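Side-chain contacts in RNA-directed RNA polymerase (Infectious pancreatic necrosis virus, PDB 3ZED), which probably copies and transcribes the double-stranded viral RNA genome by template-directed polymerisation of ribonucleoside triphosphates, and is probably found both free and covalently attached to the genomic RNA: residues V383-D388 against I486-W491; M415-Y420 against N480-T485; N498-E503 against F515-E520. All blocks are in the same frame, centred on the assembly; numbering follows the deposited sequence.

Contact 1. Residues V383-D388 against I486-W491; sequences VMIYAD and IVVAEW
Trp491 brings the CZ3 corner of its indole against Val383, 3.9 Å from CB, in an oblique approach. The carbonyl oxygen of Val488, one helical turn back, lies at the edge of the same ring and in its plane, while the ring of Phe504 meets the indole steeply, with the planes at about 75°. With CG anti to the backbone N (chi1 164°), the indole swings off the helix toward the start of the strand. The rest of the contact turns on Val488, which serves two strand residues at once. Its CG1 meets Val383 CG2 tip to tip at 3.8 Å, and its CG2 is 3.9 Å from Ile385 CD1, again end against end. Val383 and Ile385, two apart on the strand, thus turn the same way, onto one branched side chain, and the joint is wholly apolar. The strand residues 383-386 and the helix residues 486-491 run nearly antiparallel, at 164°, with their axes 10.3 Å apart. Helix 476-493 covers one face of the antiparallel sheet here: Ile390 and Ile392 of the adjoining strand 389-394 continue the apolar layer beneath Val488 and Trp491, and helix 507-511 packs against Glu490 and Trp491.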
# COMPACT_ATOMS: atom_id res chain seq x y z
N VAL B 383 9.47 -9.12 -17.38
CA VAL B 383 8.75 -8.03 -16.75
C VAL B 383 8.31 -8.48 -15.36
O VAL B 383 7.94 -9.63 -15.16
CB VAL B 383 7.58 -7.44 -17.61
CG1 VAL B 383 6.39 -8.40 -17.73
CG2 VAL B 383 7.13 -6.08 -17.06
N MET B 384 8.41 -7.57 -14.39
CA MET B 384 7.99 -7.78 -13.00
C MET B 384 7.21 -6.58 -12.55
O MET B 384 7.55 -5.45 -12.93
CB MET B 384 9.18 -8.05 -12.06
CG MET B 384 9.98 -9.27 -12.43
SD MET B 384 11.19 -9.57 -11.17
CE MET B 384 12.34 -10.60 -12.02
N ILE B 385 6.14 -6.81 -11.77
CA ILE B 385 5.24 -5.72 -11.33
C ILE B 385 4.97 -5.79 -9.85
O ILE B 385 4.63 -6.84 -9.33
CB ILE B 385 3.90 -5.71 -12.13
CG1 ILE B 385 4.14 -5.66 -13.66
CG2 ILE B 385 2.97 -4.56 -11.70
CD1 ILE B 385 2.95 -6.17 -14.51
N TYR B 386 5.04 -4.64 -9.20
CA TYR B 386 4.69 -4.46 -7.80
C TYR B 386 4.06 -3.10 -7.62
O TYR B 386 4.79 -2.11 -7.50
CB TYR B 386 5.92 -4.63 -6.88
CG TYR B 386 5.52 -4.70 -5.42
CD1 TYR B 386 5.39 -3.54 -4.66
CD2 TYR B 386 5.26 -5.91 -4.81
CE1 TYR B 386 4.99 -3.59 -3.32
CE2 TYR B 386 4.88 -5.98 -3.47
CZ TYR B 386 4.73 -4.82 -2.73
OH TYR B 386 4.35 -4.86 -1.42
N ALA B 387 2.70 -3.02 -7.56
CA ALA B 387 1.99 -1.74 -7.40
C ALA B 387 2.50 -0.72 -8.46
O ALA B 387 2.48 -1.05 -9.64
CB ALA B 387 2.16 -1.21 -5.96
N ASP B 388 3.03 0.45 -8.04
CA ASP B 388 3.56 1.49 -8.95
C ASP B 388 5.01 1.20 -9.44
O ASP B 388 5.58 2.06 -10.11
CB ASP B 388 3.50 2.89 -8.30
CG ASP B 388 4.16 2.99 -6.93
OD1 ASP B 388 4.15 1.97 -6.18
OD2 ASP B 388 4.63 4.09 -6.58
N ILE B 486 -1.59 -1.89 -17.06
CA ILE B 486 -2.01 -1.18 -18.27
C ILE B 486 -0.76 -0.71 -19.04
O ILE B 486 -0.69 -0.92 -20.26
CB ILE B 486 -2.99 -0.01 -17.93
CG1 ILE B 486 -4.33 -0.56 -17.41
CG2 ILE B 486 -3.16 0.95 -19.14
CD1 ILE B 486 -5.33 0.48 -16.82
N VAL B 487 0.21 -0.10 -18.33
CA VAL B 487 1.45 0.39 -18.93
C VAL B 487 2.22 -0.82 -19.56
O VAL B 487 2.64 -0.73 -20.72
CB VAL B 487 2.32 1.20 -17.91
CG1 VAL B 487 3.71 1.52 -18.47
CG2 VAL B 487 1.62 2.48 -17.48
N VAL B 488 2.32 -1.94 -18.83
CA VAL B 488 3.02 -3.16 -19.29
C VAL B 488 2.28 -3.78 -20.49
O VAL B 488 2.94 -4.10 -21.47
CB VAL B 488 3.26 -4.18 -18.13
CG1 VAL B 488 3.75 -5.53 -18.66
CG2 VAL B 488 4.24 -3.62 -17.11
N ALA B 489 0.94 -3.90 -20.43
CA ALA B 489 0.14 -4.43 -21.55
C ALA B 489 0.36 -3.60 -22.83
O ALA B 489 0.45 -4.17 -23.92
CB ALA B 489 -1.34 -4.43 -21.18
N GLU B 490 0.47 -2.27 -22.69
CA GLU B 490 0.69 -1.35 -23.82
C GLU B 490 2.13 -1.48 -24.34
O GLU B 490 2.33 -1.37 -25.53
CB GLU B 490 0.35 0.10 -23.44
CG GLU B 490 -1.15 0.36 -23.38
CD GLU B 490 -1.90 0.18 -24.69
OE1 GLU B 490 -1.37 0.56 -25.76
OE2 GLU B 490 -3.03 -0.36 -24.63
N TRP B 491 3.10 -1.78 -23.46
CA TRP B 491 4.49 -2.02 -23.85
C TRP B 491 4.56 -3.29 -24.70
O TRP B 491 5.14 -3.25 -25.78
CB TRP B 491 5.38 -2.11 -22.60
CG TRP B 491 6.74 -2.71 -22.79
CD1 TRP B 491 7.83 -2.13 -23.36
CD2 TRP B 491 7.19 -3.98 -22.29
NE1 TRP B 491 8.93 -2.95 -23.26
CE2 TRP B 491 8.56 -4.11 -22.61
CE3 TRP B 491 6.56 -5.04 -21.58
CZ2 TRP B 491 9.31 -5.25 -22.29
CZ3 TRP B 491 7.31 -6.17 -21.26
CH2 TRP B 491 8.66 -6.27 -21.61

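Contact 2. Residues M415-Y420 against N480-T485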
# COMPACT_ATOMS: atom_id res chain seq x y z
N MET B 415 -10.23 1.91 -10.08
CA MET B 415 -10.61 1.16 -8.88
C MET B 415 -11.85 0.30 -9.16
O MET B 415 -11.94 -0.81 -8.65
CB MET B 415 -10.86 2.10 -7.70
CG MET B 415 -11.24 1.36 -6.44
SD MET B 415 -11.06 2.38 -5.00
CE MET B 415 -11.86 1.34 -3.82
N GLN B 416 -12.79 0.82 -9.98
CA GLN B 416 -13.99 0.09 -10.36
C GLN B 416 -13.61 -1.21 -11.11
O GLN B 416 -14.22 -2.24 -10.86
CB GLN B 416 -14.89 0.97 -11.20
CG GLN B 416 -16.28 0.38 -11.42
CD GLN B 416 -17.15 1.34 -12.14
OE1 GLN B 416 -16.82 1.80 -13.24
NE2 GLN B 416 -18.27 1.68 -11.54
N ALA B 417 -12.61 -1.13 -12.02
CA ALA B 417 -12.10 -2.29 -12.78
C ALA B 417 -11.44 -3.31 -11.83
O ALA B 417 -11.60 -4.52 -12.01
CB ALA B 417 -11.13 -1.85 -13.86
N MET B 418 -10.74 -2.82 -10.78
CA MET B 418 -10.14 -3.70 -9.76
C MET B 418 -11.27 -4.40 -8.98
O MET B 418 -11.18 -5.61 -8.72
CB MET B 418 -9.20 -2.92 -8.83
CG MET B 418 -8.62 -3.76 -7.67
SD MET B 418 -7.83 -5.33 -8.17
CE MET B 418 -6.48 -4.71 -9.23
N MET B 419 -12.34 -3.66 -8.62
CA MET B 419 -13.53 -4.20 -7.92
C MET B 419 -14.20 -5.28 -8.77
O MET B 419 -14.61 -6.31 -8.24
CB MET B 419 -14.54 -3.07 -7.58
CG MET B 419 -14.14 -2.27 -6.36
SD MET B 419 -14.11 -3.27 -4.85
CE MET B 419 -14.30 -1.99 -3.61
N TYR B 420 -14.27 -5.05 -10.11
CA TYR B 420 -14.81 -6.03 -11.05
C TYR B 420 -13.98 -7.33 -10.97
O TYR B 420 -14.55 -8.41 -10.86
CB TYR B 420 -14.80 -5.45 -12.48
CG TYR B 420 -15.23 -6.44 -13.53
CD1 TYR B 420 -16.58 -6.60 -13.86
CD2 TYR B 420 -14.29 -7.22 -14.21
CE1 TYR B 420 -16.98 -7.54 -14.80
CE2 TYR B 420 -14.69 -8.17 -15.15
CZ TYR B 420 -16.04 -8.31 -15.45
OH TYR B 420 -16.44 -9.23 -16.40
N ASN B 480 -2.73 0.83 -7.91
CA ASN B 480 -1.43 1.14 -8.52
C ASN B 480 -0.95 -0.04 -9.38
O ASN B 480 -0.45 0.18 -10.48
CB ASN B 480 -0.40 1.47 -7.44
CG ASN B 480 -0.48 2.89 -6.92
OD1 ASN B 480 -1.17 3.75 -7.45
ND2 ASN B 480 0.22 3.17 -5.85
N HIS B 481 -1.15 -1.29 -8.89
CA HIS B 481 -0.76 -2.51 -9.62
C HIS B 481 -1.54 -2.63 -10.94
O HIS B 481 -0.96 -3.04 -11.95
CB HIS B 481 -0.97 -3.74 -8.73
CG HIS B 481 -0.23 -4.97 -9.19
ND1 HIS B 481 1.02 -5.29 -8.66
CD2 HIS B 481 -0.60 -5.93 -10.07
CE1 HIS B 481 1.35 -6.44 -9.23
NE2 HIS B 481 0.43 -6.85 -10.10
N LEU B 482 -2.83 -2.23 -10.95
CA LEU B 482 -3.65 -2.24 -12.16
C LEU B 482 -3.11 -1.21 -13.19
O LEU B 482 -3.01 -1.51 -14.39
CB LEU B 482 -5.12 -1.99 -11.82
CG LEU B 482 -6.12 -1.68 -12.97
CD1 LEU B 482 -6.01 -2.68 -14.11
CD2 LEU B 482 -7.51 -1.82 -12.46
N MET B 483 -2.75 -0.01 -12.73
CA MET B 483 -2.19 1.03 -13.60
C MET B 483 -0.88 0.57 -14.24
O MET B 483 -0.71 0.74 -15.45
CB MET B 483 -2.03 2.35 -12.86
CG MET B 483 -3.37 2.99 -12.54
SD MET B 483 -3.23 4.67 -11.92
CE MET B 483 -2.54 4.38 -10.30
N SER B 484 0.00 -0.10 -13.46
CA SER B 484 1.26 -0.64 -14.00
C SER B 484 0.98 -1.75 -15.01
O SER B 484 1.68 -1.84 -16.02
CB SER B 484 2.15 -1.16 -12.89
OG SER B 484 2.60 -0.08 -12.09
N THR B 485 -0.07 -2.56 -14.77
CA THR B 485 -0.53 -3.64 -15.67
C THR B 485 -0.90 -3.05 -17.06
O THR B 485 -0.56 -3.64 -18.08
CB THR B 485 -1.70 -4.40 -15.01
OG1 THR B 485 -1.17 -5.14 -13.91
CG2 THR B 485 -2.43 -5.33 -15.97
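Met418 and Leu482 mark the nearest approach of two helical backbones, their CA atoms 7.1 Å apart. Both segments are regular alpha-helix with the usual bonds from N to the carbonyl oxygen four residues back, and each belongs to a longer helix, 412-426 and 476-493. Leu482 does most of the touching. Its CG stands anti to the backbone N (chi1 168°), which carries the CD2 methyl across to the other helix, where it settles 3.9 Å from Ala417 CB and 3.8 Å from the backbone N of Met418. The small side chain of Ala417 lets the methyl come down this close to the main chain. Met418 answers in the opposite direction: bent at both chi2 and chi3, its thioether folds alongside the leucine and delivers CE to 4.0 Å from Leu482 CB, so the two side chains slide past each other. On the 480-485 helix, the carbonyl oxygen of His481 is gripped twice, by Thr485 N at 3.0 Å and by Thr485 OG1 at 2.9 Å, from opposite faces of its plane; OG1 sits 33° out of that plane. Thr485 OG1 also bonds to Thr204 OG1. Helix 194-204 packs against both helices, Leu197 on Ala417 and Leu200 on Thr485. The contact joins helices 412-426 and 476-493 within the palm region of the polymerase, where helix 476-493 probably corresponds to the motif B helix of the permuted birnavirus palm, in which motif C precedes motifs A and B.

Contact 3. Residues N498-E503 against F515-E520; sequences NPMTKE and FKIERE
The apolar contacts centre on Ile517, whose branches divide between two neighbours. CG1 lies 4.0 Å from Pro499 CB. The other branch, CG2, meets Met500 SD at 3.8 Å; the thioether, bent at chi2 and chi3, curls back over the strand, and the two side chains cross obliquely.

Two carbon-to-oxygen contacts add to these, close van der Waals approaches and not hydrogen bonds. Ile517 CD1, swung round by a chi2 of 73°, ends 3.3 Å from the carbonyl oxygen of Pro499. On the more exposed side, where Met500 and Glu520 lie, the extended Glu520 crosses Met500, setting OE2 3.4 Å from Met500 CG, a methylene next to sulfur.

Hydrogen bonds shape the turn itself. Asn498 OD1 accepts from Met500 N (2.9 Å, N-H...O 164°), an Asx turn, while Asn498 O takes both Thr501 N and, at 2.7 Å and in the carbonyl plane, Thr501 OG1. Asn498 ND2 is held in turn by Tyr399 OH and Asp395 OD2. Charge appears along the strand, where Lys516 NZ and Glu518 OE2 form a weak salt bridge of 3.3 Å.

Residues 498-501 make a type I turn that leads into a short helix with Thr501 at its N-cap. The turn packs over one face of the four-stranded antiparallel palm sheet, against strands 389-394, 397-403 and 515-521. The last, one of the two outermost strands, carries a classic bulge that sets Glu518 and Arg519 opposite the single residue Ser400.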
# COMPACT_ATOMS: atom_id res chain seq x y z
N ASN B 498 12.17 -0.42 -26.30
CA ASN B 498 13.13 -0.21 -25.24
C ASN B 498 12.70 0.96 -24.34
O ASN B 498 12.34 2.01 -24.86
CB ASN B 498 14.53 0.01 -25.81
CG ASN B 498 15.59 0.13 -24.75
OD1 ASN B 498 15.72 1.18 -24.10
ND2 ASN B 498 16.30 -0.96 -24.50
N PRO B 499 12.73 0.81 -23.00
CA PRO B 499 12.30 1.90 -22.11
C PRO B 499 12.98 3.27 -22.32
O PRO B 499 12.39 4.27 -21.92
CB PRO B 499 12.60 1.34 -20.71
CG PRO B 499 12.39 -0.12 -20.87
CD PRO B 499 13.05 -0.40 -22.20
N MET B 500 14.17 3.32 -22.98
CA MET B 500 14.89 4.59 -23.20
C MET B 500 14.49 5.32 -24.49
O MET B 500 15.01 6.40 -24.77
CB MET B 500 16.41 4.39 -23.22
CG MET B 500 17.02 3.87 -21.92
SD MET B 500 16.43 4.58 -20.35
CE MET B 500 16.88 6.29 -20.53
N THR B 501 13.60 4.72 -25.29
CA THR B 501 13.17 5.27 -26.57
C THR B 501 11.90 6.13 -26.43
O THR B 501 11.16 5.98 -25.46
CB THR B 501 12.94 4.12 -27.58
OG1 THR B 501 11.82 3.33 -27.15
CG2 THR B 501 14.17 3.23 -27.76
N LYS B 502 11.65 7.00 -27.42
CA LYS B 502 10.47 7.86 -27.51
C LYS B 502 9.21 7.00 -27.55
O LYS B 502 8.22 7.36 -26.91
CB LYS B 502 10.55 8.76 -28.76
CG LYS B 502 9.48 9.84 -28.81
CD LYS B 502 9.07 10.17 -30.24
CE LYS B 502 7.71 10.82 -30.33
NZ LYS B 502 7.67 12.16 -29.67
N GLU B 503 9.26 5.86 -28.28
CA GLU B 503 8.19 4.87 -28.45
C GLU B 503 7.68 4.36 -27.10
O GLU B 503 6.48 4.14 -26.96
CB GLU B 503 8.64 3.68 -29.31
CG GLU B 503 8.85 3.99 -30.78
CD GLU B 503 10.13 4.72 -31.14
OE1 GLU B 503 11.17 4.46 -30.49
OE2 GLU B 503 10.09 5.55 -32.08
N PHE B 515 4.99 8.16 -15.92
CA PHE B 515 5.99 7.25 -15.35
C PHE B 515 7.36 7.75 -15.71
O PHE B 515 7.51 8.55 -16.64
CB PHE B 515 5.80 5.80 -15.86
CG PHE B 515 5.73 5.64 -17.37
CD1 PHE B 515 6.88 5.71 -18.14
CD2 PHE B 515 4.52 5.39 -18.01
CE1 PHE B 515 6.81 5.60 -19.54
CE2 PHE B 515 4.46 5.23 -19.39
CZ PHE B 515 5.60 5.33 -20.15
N LYS B 516 8.37 7.26 -15.00
CA LYS B 516 9.75 7.61 -15.35
C LYS B 516 10.67 6.45 -15.10
O LYS B 516 10.42 5.60 -14.24
CB LYS B 516 10.28 8.90 -14.70
CG LYS B 516 10.01 9.15 -13.23
CD LYS B 516 10.53 10.55 -12.86
CE LYS B 516 9.90 11.12 -11.61
NZ LYS B 516 10.81 11.06 -10.44
N ILE B 517 11.72 6.39 -15.91
CA ILE B 517 12.77 5.40 -15.81
C ILE B 517 13.65 5.89 -14.67
O ILE B 517 14.26 6.96 -14.78
CB ILE B 517 13.53 5.18 -17.16
CG1 ILE B 517 12.68 4.38 -18.17
CG2 ILE B 517 14.83 4.43 -16.91
CD1 ILE B 517 11.54 5.06 -18.80
N GLU B 518 13.64 5.14 -13.57
CA GLU B 518 14.36 5.47 -12.34
C GLU B 518 15.76 4.90 -12.30
O GLU B 518 16.62 5.44 -11.59
CB GLU B 518 13.56 4.97 -11.12
CG GLU B 518 12.25 5.72 -10.90
CD GLU B 518 12.33 7.20 -10.53
OE1 GLU B 518 13.46 7.73 -10.37
OE2 GLU B 518 11.26 7.82 -10.37
N ARG B 519 15.99 3.81 -13.04
CA ARG B 519 17.28 3.13 -13.05
C ARG B 519 17.47 2.37 -14.33
O ARG B 519 16.54 1.74 -14.84
CB ARG B 519 17.37 2.16 -11.86
CG ARG B 519 18.77 1.64 -11.58
CD ARG B 519 18.89 1.17 -10.15
NE ARG B 519 18.68 2.25 -9.18
CZ ARG B 519 19.29 2.30 -8.01
NH1 ARG B 519 20.15 1.37 -7.67
NH2 ARG B 519 19.04 3.31 -7.18
N GLU B 520 18.69 2.41 -14.84
CA GLU B 520 19.12 1.69 -16.01
C GLU B 520 20.43 1.00 -15.64
O GLU B 520 21.42 1.66 -15.29
CB GLU B 520 19.27 2.63 -17.21
CG GLU B 520 19.74 1.93 -18.48
CD GLU B 520 20.10 2.84 -19.64
OE1 GLU B 520 20.69 3.91 -19.40
OE2 GLU B 520 19.84 2.43 -20.80

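Contacts 1 and 2 use successive parts of helix 476-493, their centres about 11 Å apart, and both segments of contact 2 fall between those of contact 1 in the sequence. They are stitched together after strand 382-386: Ala387 O lies 2.6 Å from Ser484 OG and Ala387 N 3.0 Å from His481 ND1, both probable hydrogen bonds. That turn carries the Ala-Asp-Asn sequence of birnavirus motif C, probably part of the catalytic centre. Contact 3, its centre about 13 Å from that of contact 1, covers the opposite outermost strand of the same sheet; Val487 CG1 and Phe515 CE2 touch at 3.9 Å. Contacts 2 and 3 do not meet. Bound potassium lies about 12 Å from the Val383 side chain and about 14 Å from that of Leu482.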